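Local coordinates for protein LYND (Lyngbya aestuarii, PDB 4V1T) that probably acts as an ATP-dependent YcaO cyclodehydratase, turning residues of a precursor peptide into heterocycles, at residues Q37-I42 / E73-K78; E326-E331 / P495-T500; L507-A510 / H515-L518; R748-P753 / A766-T771. All blocks are in the same frame, centred on the assembly; numbering follows the deposited sequence.

In the fold
The four contacts follow one another along the chain. Contact 1 belongs to the N-terminal winged helix-turn-helix region and stands well apart, its centre about 65, 72 and 87 Å from those of contacts 2, 3 and 4. The other three lie nearer one another. Contacts 2 and 3, with centres about 21 Å apart, share the antiparallel sheet of the YcaO region, where Val-496 on strand 491-498 packs against Leu-507 on the neighbouring strand 503-508. Contact 4, near the C-terminus, approaches contact 3 to about 15 Å between nearest atoms without touching it. The winged-helix region, which probably recognises the peptide, thus lies far from the YcaO sheet.

Contact 1 (Q37-I42 / E73-K78); sequences QLYCQI and ERLAEK
Tyr-39 on helix 37-42 reaches across to Leu-75 and Arg-74 on helix 65-78, and these three side chains carry the whole contact. The apolar part joins Tyr-39 to Leu-75: ring carbon CE1 meets Leu-75 CD2 at 3.6 Å and Leu-75 CG at 3.8 Å, the methyl arriving obliquely while the two side chains run past each other in opposite directions. With CG anti to the carbonyl carbon (chi1 -78°), the tyrosine swings its ring across the gap, which is 9.6 Å between the CA atoms of Tyr-39 and Leu-75.

The polar ends lie close but do not bond. Tyr-39 OH sits 3.8 Å from both CD and NE of Arg-74, at the edge of the guanidinium and in its plane, with ring and guanidinium planes 42° apart. Both groups instead turn to another protein chain of the assembly: the hydroxyl hydrogen-bonds to an acidic side chain of that chain, and Arg-74 NE forms a salt bridge with an acidic side chain of the same neighbouring chain, consistent with the peptide-binding role of such winged-helix domains in this enzyme family. Leu-34 of strand 31-35 packs on both Tyr-39 and Leu-75, and Val-71, one turn earlier on helix 65-78, also touches Tyr-39.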
loop_
_atom_site.group_PDB
_atom_site.type_symbol
_atom_site.label_atom_id
_atom_site.label_comp_id
_atom_site.label_asym_id
_atom_site.label_seq_id
_atom_site.Cartn_x
_atom_site.Cartn_y
_atom_site.Cartn_z
ATOM N N GLN B 37 43.049 0.715 -14.277
ATOM C CA GLN B 37 43.813 0.359 -15.463
ATOM C C GLN B 37 43.779 -1.136 -15.717
ATOM O O GLN B 37 43.467 -1.576 -16.821
ATOM C CB GLN B 37 45.277 0.770 -15.285
ATOM C CG GLN B 37 45.664 2.071 -15.943
ATOM C CD GLN B 37 47.095 2.446 -15.643
ATOM O OE1 GLN B 37 47.360 3.229 -14.739
ATOM N NE2 GLN B 37 48.027 1.877 -16.395
ATOM N N LEU B 38 44.127 -1.905 -14.686
ATOM C CA LEU B 38 44.217 -3.366 -14.796
ATOM C C LEU B 38 42.875 -4.029 -15.097
ATOM O O LEU B 38 42.824 -5.056 -15.769
ATOM C CB LEU B 38 44.797 -3.959 -13.515
ATOM C CG LEU B 38 46.279 -3.653 -13.297
ATOM C CD1 LEU B 38 46.687 -4.014 -11.879
ATOM C CD2 LEU B 38 47.142 -4.396 -14.314
ATOM N N TYR B 39 41.795 -3.449 -14.596
ATOM C CA TYR B 39 40.475 -3.989 -14.884
ATOM C C TYR B 39 40.178 -3.863 -16.374
ATOM O O TYR B 39 39.779 -4.826 -17.010
ATOM C CB TYR B 39 39.395 -3.291 -14.052
ATOM C CG TYR B 39 39.304 -3.750 -12.610
ATOM C CD1 TYR B 39 39.456 -5.080 -12.267
ATOM C CD2 TYR B 39 39.052 -2.846 -11.592
ATOM C CE1 TYR B 39 39.376 -5.495 -10.949
ATOM C CE2 TYR B 39 38.960 -3.252 -10.273
ATOM C CZ TYR B 39 39.125 -4.577 -9.960
ATOM O OH TYR B 39 39.042 -4.984 -8.648
ATOM N N CYS B 40 40.378 -2.677 -16.937
ATOM C CA CYS B 40 40.151 -2.483 -18.369
ATOM C C CYS B 40 40.959 -3.495 -19.166
ATOM O O CYS B 40 40.519 -4.008 -20.199
ATOM C CB CYS B 40 40.548 -1.072 -18.780
ATOM S SG CYS B 40 39.692 0.219 -17.856
ATOM N N GLN B 41 42.147 -3.784 -18.657
ATOM C CA GLN B 41 43.088 -4.661 -19.327
ATOM C C GLN B 41 42.688 -6.138 -19.275
ATOM O O GLN B 41 42.852 -6.877 -20.251
ATOM C CB GLN B 41 44.458 -4.471 -18.685
ATOM C CG GLN B 41 45.619 -4.836 -19.562
ATOM C CD GLN B 41 46.782 -3.886 -19.380
ATOM O OE1 GLN B 41 46.996 -3.340 -18.294
ATOM N NE2 GLN B 41 47.538 -3.676 -20.449
ATOM N N ILE B 42 42.154 -6.557 -18.133
ATOM C CA ILE B 42 41.919 -7.973 -17.857
ATOM C C ILE B 42 40.481 -8.410 -18.133
ATOM O O ILE B 42 40.229 -9.544 -18.537
ATOM C CB ILE B 42 42.289 -8.294 -16.392
ATOM C CG1 ILE B 42 43.795 -8.079 -16.182
ATOM C CG2 ILE B 42 41.911 -9.731 -16.025
ATOM C CD1 ILE B 42 44.217 -7.990 -14.729
ATOM N N GLU B 73 41.570 -12.127 -7.203
ATOM C CA GLU B 73 41.200 -12.356 -5.815
ATOM C C GLU B 73 40.229 -11.317 -5.379
ATOM O O GLU B 73 39.283 -11.589 -4.680
ATOM C CB GLU B 73 42.401 -12.316 -4.883
ATOM C CG GLU B 73 43.485 -13.292 -5.275
ATOM C CD GLU B 73 43.983 -14.167 -4.141
ATOM O OE1 GLU B 73 43.355 -14.173 -3.064
ATOM O OE2 GLU B 73 45.008 -14.857 -4.334
ATOM N N ARG B 74 40.495 -10.101 -5.786
ATOM C CA ARG B 74 39.637 -9.010 -5.431
ATOM C C ARG B 74 38.257 -9.188 -6.035
ATOM O O ARG B 74 37.262 -8.985 -5.370
ATOM C CB ARG B 74 40.230 -7.708 -5.929
ATOM C CG ARG B 74 40.469 -6.695 -4.851
ATOM C CD ARG B 74 41.040 -5.436 -5.437
ATOM N NE ARG B 74 40.213 -4.325 -5.066
ATOM C CZ ARG B 74 40.241 -3.760 -3.883
ATOM N NH1 ARG B 74 41.063 -4.203 -2.961
ATOM N NH2 ARG B 74 39.446 -2.749 -3.626
ATOM N N LEU B 75 38.218 -9.547 -7.309
ATOM C CA LEU B 75 36.951 -9.739 -8.006
ATOM C C LEU B 75 36.187 -10.885 -7.383
ATOM O O LEU B 75 35.001 -10.808 -7.180
ATOM C CB LEU B 75 37.180 -10.004 -9.480
ATOM C CG LEU B 75 37.686 -8.810 -10.270
ATOM C CD1 LEU B 75 38.148 -9.234 -11.628
ATOM C CD2 LEU B 75 36.615 -7.756 -10.391
ATOM N N ALA B 76 36.906 -11.934 -7.048
ATOM C CA ALA B 76 36.313 -13.114 -6.439
ATOM C C ALA B 76 35.711 -12.767 -5.085
ATOM O O ALA B 76 34.577 -13.118 -4.800
ATOM C CB ALA B 76 37.354 -14.207 -6.292
ATOM N N GLU B 77 36.475 -12.054 -4.264
ATOM C CA GLU B 77 36.045 -11.733 -2.906
ATOM C C GLU B 77 34.858 -10.777 -2.880
ATOM O O GLU B 77 34.063 -10.807 -1.945
ATOM C CB GLU B 77 37.200 -11.134 -2.111
ATOM C CG GLU B 77 38.260 -12.153 -1.709
ATOM C CD GLU B 77 39.466 -11.514 -1.037
ATOM O OE1 GLU B 77 39.523 -10.265 -0.958
ATOM O OE2 GLU B 77 40.363 -12.260 -0.585
ATOM N N LYS B 78 34.744 -9.929 -3.897
ATOM C CA LYS B 78 33.616 -8.998 -3.997
ATOM C C LYS B 78 32.434 -9.632 -4.742
ATOM O O LYS B 78 31.365 -9.034 -4.854
ATOM C CB LYS B 78 34.044 -7.694 -4.686
ATOM C CG LYS B 78 34.539 -6.606 -3.728
ATOM C CD LYS B 78 35.866 -6.970 -3.069
ATOM C CE LYS B 78 36.215 -6.015 -1.932
ATOM N NZ LYS B 78 37.430 -6.444 -1.178
#

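Contact 2 (E326-E331 / P495-T500); sequences EPLKLE and PVWSLT
Strand 491-498, part of the antiparallel sheet of the YcaO region, presents Trp-497 to Pro-327 and Leu-328 in the extended loop 326-331. The loop lies over one face of the indole. Leu-328 CB makes a CH-pi contact with the five-membered ring, 3.7 Å from its centroid and 15° off the normal, while Leu-328 CD2 lies 3.8 Å from Trp-497 CD1. Pro-327 takes the six-membered end, its CB 3.5 Å from Trp-497 CH2, and the backbone nitrogen of Leu-328 passes over the middle of the indole. Trp-497 has CG anti to its own nitrogen (chi1 -170°), which spreads the ring beneath the loop.

No hydrogen bond joins the two segments, so the loop is laid on the sheet by side chains rather than added to it as a strand; the backbone of Trp-497 pairs instead with Val-717 on strand 716-719. A serine in place of Trp-497 would probably leave Pro-327 and Leu-328 without the surface they rest on, and the loop less firmly placed. His-504 meets the indole edge-to-face. Just past the strand, Leu-499 CD2 comes to the indole edge in its plane and touches Leu-330 CD1 at 3.7 Å, these two leucines crossing nearly at right angles.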
loop_
_atom_site.group_PDB
_atom_site.type_symbol
_atom_site.label_atom_id
_atom_site.label_comp_id
_atom_site.label_asym_id
_atom_site.label_seq_id
_atom_site.Cartn_x
_atom_site.Cartn_y
_atom_site.Cartn_z
ATOM N N GLU B 326 -4.307 -21.838 32.723
ATOM C CA GLU B 326 -3.177 -21.126 33.307
ATOM C C GLU B 326 -3.634 -19.730 33.729
ATOM O O GLU B 326 -4.525 -19.159 33.108
ATOM C CB GLU B 326 -2.033 -21.035 32.301
ATOM C CG GLU B 326 -1.383 -22.370 31.971
ATOM C CD GLU B 326 -0.317 -22.254 30.894
ATOM O OE1 GLU B 326 -0.272 -21.211 30.190
ATOM O OE2 GLU B 326 0.477 -23.212 30.751
ATOM N N PRO B 327 -3.045 -19.179 34.798
ATOM C CA PRO B 327 -3.460 -17.831 35.213
ATOM C C PRO B 327 -3.064 -16.751 34.209
ATOM O O PRO B 327 -2.279 -17.022 33.299
ATOM C CB PRO B 327 -2.737 -17.639 36.547
ATOM C CG PRO B 327 -1.581 -18.572 36.493
ATOM C CD PRO B 327 -2.043 -19.756 35.710
ATOM N N LEU B 328 -3.593 -15.541 34.389
ATOM C CA LEU B 328 -3.370 -14.442 33.441
ATOM C C LEU B 328 -2.197 -13.539 33.832
ATOM O O LEU B 328 -2.217 -12.904 34.889
ATOM C CB LEU B 328 -4.632 -13.594 33.324
ATOM C CG LEU B 328 -5.129 -13.310 31.912
ATOM C CD1 LEU B 328 -5.572 -14.593 31.222
ATOM C CD2 LEU B 328 -6.283 -12.321 31.977
ATOM N N LYS B 329 -1.191 -13.474 32.962
ATOM C CA LYS B 329 -0.033 -12.608 33.169
ATOM C C LYS B 329 -0.316 -11.186 32.694
ATOM O O LYS B 329 -0.159 -10.884 31.506
ATOM C CB LYS B 329 1.184 -13.145 32.414
ATOM C CG LYS B 329 1.685 -14.503 32.872
ATOM C CD LYS B 329 2.899 -14.908 32.048
ATOM C CE LYS B 329 3.441 -16.268 32.462
ATOM N NZ LYS B 329 4.604 -16.663 31.615
ATOM N N LEU B 330 -0.735 -10.320 33.614
ATOM C CA LEU B 330 -0.926 -8.905 33.297
ATOM C C LEU B 330 0.248 -8.083 33.820
ATOM O O LEU B 330 0.822 -8.396 34.855
ATOM C CB LEU B 330 -2.241 -8.383 33.869
ATOM C CG LEU B 330 -3.554 -8.937 33.293
ATOM C CD1 LEU B 330 -4.664 -7.899 33.429
ATOM C CD2 LEU B 330 -3.426 -9.377 31.836
ATOM N N GLU B 331 0.597 -7.034 33.087
ATOM C CA GLU B 331 1.777 -6.242 33.391
ATOM C C GLU B 331 1.642 -4.835 32.823
ATOM O O GLU B 331 0.770 -4.574 32.002
ATOM C CB GLU B 331 3.023 -6.921 32.817
ATOM C CG GLU B 331 2.914 -7.253 31.336
ATOM C CD GLU B 331 4.109 -8.031 30.827
ATOM O OE1 GLU B 331 4.126 -9.271 30.988
ATOM O OE2 GLU B 331 5.034 -7.408 30.268
ATOM N N PRO B 495 -12.904 -22.163 31.261
ATOM C CA PRO B 495 -12.330 -21.350 32.328
ATOM C C PRO B 495 -12.138 -19.906 31.901
ATOM O O PRO B 495 -11.658 -19.645 30.797
ATOM C CB PRO B 495 -10.977 -22.017 32.600
ATOM C CG PRO B 495 -10.627 -22.686 31.325
ATOM C CD PRO B 495 -11.937 -23.161 30.762
ATOM N N VAL B 496 -12.509 -18.988 32.783
ATOM C CA VAL B 496 -12.340 -17.564 32.553
ATOM C C VAL B 496 -11.635 -16.960 33.759
ATOM O O VAL B 496 -11.855 -17.390 34.901
ATOM C CB VAL B 496 -13.693 -16.854 32.326
ATOM C CG1 VAL B 496 -14.394 -17.417 31.102
ATOM C CG2 VAL B 496 -14.588 -16.985 33.547
ATOM N N TRP B 497 -10.786 -15.969 33.508
ATOM C CA TRP B 497 -10.019 -15.352 34.576
ATOM C C TRP B 497 -10.793 -14.201 35.193
ATOM O O TRP B 497 -11.129 -13.235 34.512
ATOM C CB TRP B 497 -8.658 -14.865 34.064
ATOM C CG TRP B 497 -7.737 -14.435 35.184
ATOM C CD1 TRP B 497 -7.409 -13.164 35.530
ATOM C CD2 TRP B 497 -7.060 -15.293 36.111
ATOM N NE1 TRP B 497 -6.564 -13.173 36.611
ATOM C CE2 TRP B 497 -6.338 -14.469 36.989
ATOM C CE3 TRP B 497 -7.001 -16.678 36.284
ATOM C CZ2 TRP B 497 -5.557 -14.985 38.024
ATOM C CZ3 TRP B 497 -6.230 -17.190 37.312
ATOM C CH2 TRP B 497 -5.519 -16.343 38.171
ATOM N N SER B 498 -11.067 -14.310 36.491
ATOM C CA SER B 498 -11.679 -13.221 37.244
ATOM C C SER B 498 -10.592 -12.274 37.698
ATOM O O SER B 498 -9.711 -12.664 38.455
ATOM C CB SER B 498 -12.448 -13.747 38.457
ATOM O OG SER B 498 -13.022 -12.680 39.193
ATOM N N LEU B 499 -10.656 -11.032 37.231
ATOM C CA LEU B 499 -9.664 -10.026 37.590
ATOM C C LEU B 499 -9.932 -9.458 38.983
ATOM O O LEU B 499 -9.032 -8.916 39.626
ATOM C CB LEU B 499 -9.643 -8.903 36.545
ATOM C CG LEU B 499 -8.948 -9.263 35.226
ATOM C CD1 LEU B 499 -9.324 -8.298 34.121
ATOM C CD2 LEU B 499 -7.437 -9.288 35.405
ATOM N N THR B 500 -11.166 -9.600 39.450
ATOM C CA THR B 500 -11.545 -9.076 40.753
ATOM C C THR B 500 -11.053 -10.004 41.852
ATOM O O THR B 500 -10.490 -9.546 42.830
ATOM C CB THR B 500 -13.067 -8.916 40.889
ATOM O OG1 THR B 500 -13.671 -10.205 41.015
ATOM C CG2 THR B 500 -13.648 -8.205 39.678
#

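Contact 3 (L507-A510 / H515-L518); sequences LPTA and HYPL
Ala-510 and Tyr-516 bring their CA atoms within 5.2 Å of each other as the chain doubles back, and a water joins the two backbones where no direct hydrogen bond does. That water donates to Ala-510 O at 2.8 Å and accepts from Tyr-516 N at 3.0 Å, spanning the mouth of the turn.

The Tyr-516 ring lies against the 509-510 corner. Its CG is anti to the backbone nitrogen (chi1 176°), which turns one face to that corner. Thr-509 comes over this face toward the rim: CB makes a CH-pi contact 4.2 Å from the ring centroid and 24° off the normal, and CG2 lies 3.6 Å from Tyr-516 CD1. On the same face, also toward the rim, sits the backbone nitrogen of Ala-510. Pro-517 CD lies over the opposite face, toward the rim, so the ring has a neighbour on each side. Ala-510 CB touches Tyr-516 CD2 at 3.7 Å and Leu-518 CD1 at 3.8 Å, while the other leucine methyl, CD2, stands at the ring's edge.

The polar ends reach past the contact. Tyr-516 OH hydrogen-bonds to Glu-492 OE1, and Thr-509 OG1 pairs with the hydroxyl of Thr-494, both partners on strand 491-498. The contact thus closes the exit from strand 503-508: the short helix 509-512 follows directly on that strand, and the loop leading on toward strand 532-535 folds back over it, fastened to the adjoining strand 491-498, with Phe-432 edge-to-face against the Tyr-516 ring.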
loop_
_atom_site.group_PDB
_atom_site.type_symbol
_atom_site.label_atom_id
_atom_site.label_comp_id
_atom_site.label_asym_id
_atom_site.label_seq_id
_atom_site.Cartn_x
_atom_site.Cartn_y
_atom_site.Cartn_z
ATOM N N LEU B 507 -17.756 -20.248 32.690
ATOM C CA LEU B 507 -18.962 -19.969 31.928
ATOM C C LEU B 507 -19.173 -21.089 30.924
ATOM O O LEU B 507 -18.210 -21.741 30.516
ATOM C CB LEU B 507 -18.859 -18.632 31.186
ATOM C CG LEU B 507 -19.150 -17.372 31.997
ATOM C CD1 LEU B 507 -17.898 -16.914 32.697
ATOM C CD2 LEU B 507 -19.675 -16.263 31.108
ATOM N N PRO B 508 -20.437 -21.303 30.496
ATOM C CA PRO B 508 -20.635 -22.268 29.410
ATOM C C PRO B 508 -19.851 -21.854 28.156
ATOM O O PRO B 508 -19.806 -20.677 27.820
ATOM C CB PRO B 508 -22.154 -22.257 29.182
ATOM C CG PRO B 508 -22.672 -21.057 29.902
ATOM C CD PRO B 508 -21.707 -20.751 30.996
ATOM N N THR B 509 -19.230 -22.823 27.497
ATOM C CA THR B 509 -18.443 -22.576 26.300
ATOM C C THR B 509 -19.284 -21.876 25.240
ATOM O O THR B 509 -18.767 -21.098 24.436
ATOM C CB THR B 509 -17.867 -23.896 25.743
ATOM O OG1 THR B 509 -17.131 -24.574 26.773
ATOM C CG2 THR B 509 -16.937 -23.640 24.583
ATOM N N ALA B 510 -20.588 -22.135 25.259
ATOM C CA ALA B 510 -21.504 -21.568 24.272
ATOM C C ALA B 510 -21.568 -20.043 24.345
ATOM O O ALA B 510 -21.933 -19.385 23.369
ATOM C CB ALA B 510 -22.892 -22.165 24.448
ATOM N N HIS B 515 -20.553 -19.485 17.402
ATOM C CA HIS B 515 -20.933 -20.694 16.696
ATOM C C HIS B 515 -20.492 -21.966 17.408
ATOM O O HIS B 515 -19.996 -22.885 16.777
ATOM C CB HIS B 515 -20.382 -20.676 15.262
ATOM C CG HIS B 515 -20.828 -19.491 14.465
ATOM N ND1 HIS B 515 -20.025 -18.393 14.255
ATOM C CD2 HIS B 515 -22.003 -19.222 13.850
ATOM C CE1 HIS B 515 -20.680 -17.502 13.534
ATOM N NE2 HIS B 515 -21.884 -17.979 13.276
ATOM N N TYR B 516 -20.679 -22.011 18.726
ATOM C CA TYR B 516 -20.491 -23.248 19.473
ATOM C C TYR B 516 -21.713 -24.109 19.236
ATOM O O TYR B 516 -22.817 -23.663 19.485
ATOM C CB TYR B 516 -20.324 -22.973 20.963
ATOM C CG TYR B 516 -20.225 -24.226 21.793
ATOM C CD1 TYR B 516 -19.007 -24.880 21.960
ATOM C CD2 TYR B 516 -21.347 -24.768 22.400
ATOM C CE1 TYR B 516 -18.914 -26.035 22.709
ATOM C CE2 TYR B 516 -21.259 -25.921 23.154
ATOM C CZ TYR B 516 -20.038 -26.548 23.302
ATOM O OH TYR B 516 -19.930 -27.691 24.039
ATOM N N PRO B 517 -21.531 -25.349 18.768
ATOM C CA PRO B 517 -22.720 -26.152 18.475
ATOM C C PRO B 517 -23.377 -26.738 19.729
ATOM O O PRO B 517 -22.697 -27.375 20.541
ATOM C CB PRO B 517 -22.177 -27.279 17.581
ATOM C CG PRO B 517 -20.668 -27.181 17.635
ATOM C CD PRO B 517 -20.306 -26.158 18.672
ATOM N N LEU B 518 -24.678 -26.506 19.874
ATOM C CA LEU B 518 -25.471 -27.112 20.946
ATOM C C LEU B 518 -26.510 -28.062 20.364
ATOM O O LEU B 518 -26.948 -27.877 19.235
ATOM C CB LEU B 518 -26.158 -26.034 21.780
ATOM C CG LEU B 518 -25.250 -25.217 22.702
ATOM C CD1 LEU B 518 -26.033 -24.095 23.352
ATOM C CD2 LEU B 518 -24.622 -26.095 23.775
HETATM O O HOH W 1 -21.664 -19.854 20.639
#

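Contact 4 (R748-P753 / A766-T771); sequences RLYDVP and AQMNPT
Met-768 drives its methyl end between Leu-749 and Tyr-750 on helix 748-755, and these three residues make the tightly packed side of the contact. The leucine and methionine side chains meet tip to tip, with Met-768 CE 3.7 Å from Leu-749 CG and SD 4.1 Å from Leu-749 CD2. The same methyl lies over one face of the Tyr-750 ring, though modelled too near it for the exact spacing to be trusted. The sulfur, approaching obliquely, completes a Met-aromatic contact, SD 5.2 Å from the Tyr-750 ring centroid and 34° off the normal; a bend at chi2 (-57°) brings the methionine end round to the helix. Tyr-750 OH hydrogen-bonds to Phe-744 O.

Around these three side chains the contact loosens: Ala-766 and Gln-767 are exposed, and beyond Met-768 the loop turns away from helix 748-755 through an Asx turn, Asn-769 OD1 accepting from Thr-771 N at 2.9 Å. An alanine in place of Tyr-750 would probably uncover the methionine methyl and leave the carbonyl of Phe-744 without its hydroxyl partner. Helix 538-561 backs the contact, its Tyr-560 and Asn-561 packing on Met-768 and Leu-557 on Val-752, so that the chain's last loop is held between this long helix and helix 748-755.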
loop_
_atom_site.group_PDB
_atom_site.type_symbol
_atom_site.label_atom_id
_atom_site.label_comp_id
_atom_site.label_asym_id
_atom_site.label_seq_id
_atom_site.Cartn_x
_atom_site.Cartn_y
_atom_site.Cartn_z
ATOM N N ARG B 748 -30.045 -4.292 36.618
ATOM C CA ARG B 748 -29.587 -2.938 36.369
ATOM C C ARG B 748 -30.500 -2.138 35.432
ATOM O O ARG B 748 -30.652 -0.922 35.590
ATOM C CB ARG B 748 -28.166 -2.977 35.785
ATOM C CG ARG B 748 -27.094 -3.461 36.745
ATOM C CD ARG B 748 -25.722 -3.486 36.091
ATOM N NE ARG B 748 -25.410 -2.224 35.427
ATOM C CZ ARG B 748 -24.879 -1.164 36.031
ATOM N NH1 ARG B 748 -24.594 -1.189 37.328
ATOM N NH2 ARG B 748 -24.630 -0.065 35.332
ATOM N N LEU B 749 -31.090 -2.817 34.455
ATOM C CA LEU B 749 -31.947 -2.153 33.475
ATOM C C LEU B 749 -33.065 -1.370 34.160
ATOM O O LEU B 749 -33.407 -0.261 33.747
ATOM C CB LEU B 749 -32.536 -3.177 32.504
ATOM C CG LEU B 749 -33.332 -2.606 31.330
ATOM C CD1 LEU B 749 -32.435 -1.826 30.374
ATOM C CD2 LEU B 749 -34.045 -3.721 30.594
ATOM N N TYR B 750 -33.611 -1.943 35.221
ATOM C CA TYR B 750 -34.698 -1.323 35.975
ATOM C C TYR B 750 -34.163 -0.445 37.101
ATOM O O TYR B 750 -34.700 0.634 37.365
ATOM C CB TYR B 750 -35.633 -2.410 36.558
ATOM C CG TYR B 750 -36.249 -3.321 35.506
ATOM C CD1 TYR B 750 -37.457 -3.001 34.904
ATOM C CD2 TYR B 750 -35.615 -4.489 35.103
ATOM C CE1 TYR B 750 -38.017 -3.819 33.938
ATOM C CE2 TYR B 750 -36.175 -5.316 34.137
ATOM C CZ TYR B 750 -37.367 -4.969 33.555
ATOM O OH TYR B 750 -37.916 -5.788 32.600
ATOM N N ASP B 751 -33.098 -0.906 37.756
ATOM C CA ASP B 751 -32.661 -0.329 39.032
ATOM C C ASP B 751 -31.774 0.918 38.903
ATOM O O ASP B 751 -31.931 1.870 39.668
ATOM C CB ASP B 751 -31.907 -1.383 39.848
ATOM C CG ASP B 751 -32.772 -2.584 40.198
ATOM O OD1 ASP B 751 -33.877 -2.718 39.634
ATOM O OD2 ASP B 751 -32.340 -3.404 41.032
ATOM N N VAL B 752 -30.834 0.910 37.962
ATOM C CA VAL B 752 -29.846 1.992 37.897
ATOM C C VAL B 752 -30.504 3.372 37.753
ATOM O O VAL B 752 -30.120 4.302 38.463
ATOM C CB VAL B 752 -28.831 1.775 36.750
ATOM C CG1 VAL B 752 -27.887 2.975 36.621
ATOM C CG2 VAL B 752 -28.039 0.501 36.998
ATOM N N PRO B 753 -31.495 3.512 36.845
ATOM C CA PRO B 753 -32.099 4.839 36.647
ATOM C C PRO B 753 -32.719 5.464 37.898
ATOM O O PRO B 753 -32.675 6.687 38.024
ATOM C CB PRO B 753 -33.175 4.583 35.584
ATOM C CG PRO B 753 -32.705 3.380 34.858
ATOM C CD PRO B 753 -32.029 2.527 35.885
ATOM N N ALA B 766 -43.288 -4.383 30.817
ATOM C CA ALA B 766 -44.214 -4.041 29.754
ATOM C C ALA B 766 -44.031 -2.612 29.253
ATOM O O ALA B 766 -44.478 -2.282 28.160
ATOM C CB ALA B 766 -45.644 -4.249 30.232
ATOM N N GLN B 767 -43.387 -1.769 30.057
ATOM C CA GLN B 767 -43.168 -0.367 29.708
ATOM C C GLN B 767 -41.812 -0.144 29.071
ATOM O O GLN B 767 -41.480 0.981 28.718
ATOM C CB GLN B 767 -43.271 0.518 30.945
ATOM C CG GLN B 767 -44.618 0.470 31.634
ATOM C CD GLN B 767 -44.614 1.226 32.944
ATOM O OE1 GLN B 767 -43.894 0.873 33.881
ATOM N NE2 GLN B 767 -45.413 2.281 33.015
ATOM N N MET B 768 -41.020 -1.204 28.939
ATOM C CA MET B 768 -39.743 -1.092 28.242
ATOM C C MET B 768 -39.997 -0.785 26.774
ATOM O O MET B 768 -41.014 -1.188 26.218
ATOM C CB MET B 768 -38.912 -2.370 28.387
ATOM C CG MET B 768 -38.293 -2.573 29.769
ATOM S SD MET B 768 -37.250 -1.205 30.278
ATOM C CE MET B 768 -36.855 -1.587 31.974
ATOM N N ASN B 769 -39.071 -0.053 26.159
ATOM C CA ASN B 769 -39.202 0.357 24.769
ATOM C C ASN B 769 -39.543 -0.843 23.891
ATOM O O ASN B 769 -38.772 -1.799 23.835
ATOM C CB ASN B 769 -37.903 1.003 24.289
ATOM C CG ASN B 769 -38.074 1.793 23.007
ATOM O OD1 ASN B 769 -39.023 1.589 22.247
ATOM N ND2 ASN B 769 -37.147 2.705 22.760
ATOM N N PRO B 770 -40.709 -0.809 23.223
ATOM C CA PRO B 770 -41.089 -1.914 22.350
ATOM C C PRO B 770 -40.308 -1.925 21.038
ATOM O O PRO B 770 -40.365 -2.907 20.303
ATOM C CB PRO B 770 -42.579 -1.662 22.095
ATOM C CG PRO B 770 -42.711 -0.193 22.189
ATOM C CD PRO B 770 -41.741 0.243 23.245
ATOM N N THR B 771 -39.604 -0.833 20.746
ATOM C CA THR B 771 -38.787 -0.742 19.547
ATOM C C THR B 771 -37.375 -1.256 19.821
ATOM O O THR B 771 -36.655 -0.661 20.615
ATOM C CB THR B 771 -38.685 0.697 19.037
ATOM O OG1 THR B 771 -39.995 1.198 18.765
ATOM C CG2 THR B 771 -37.850 0.759 17.747
#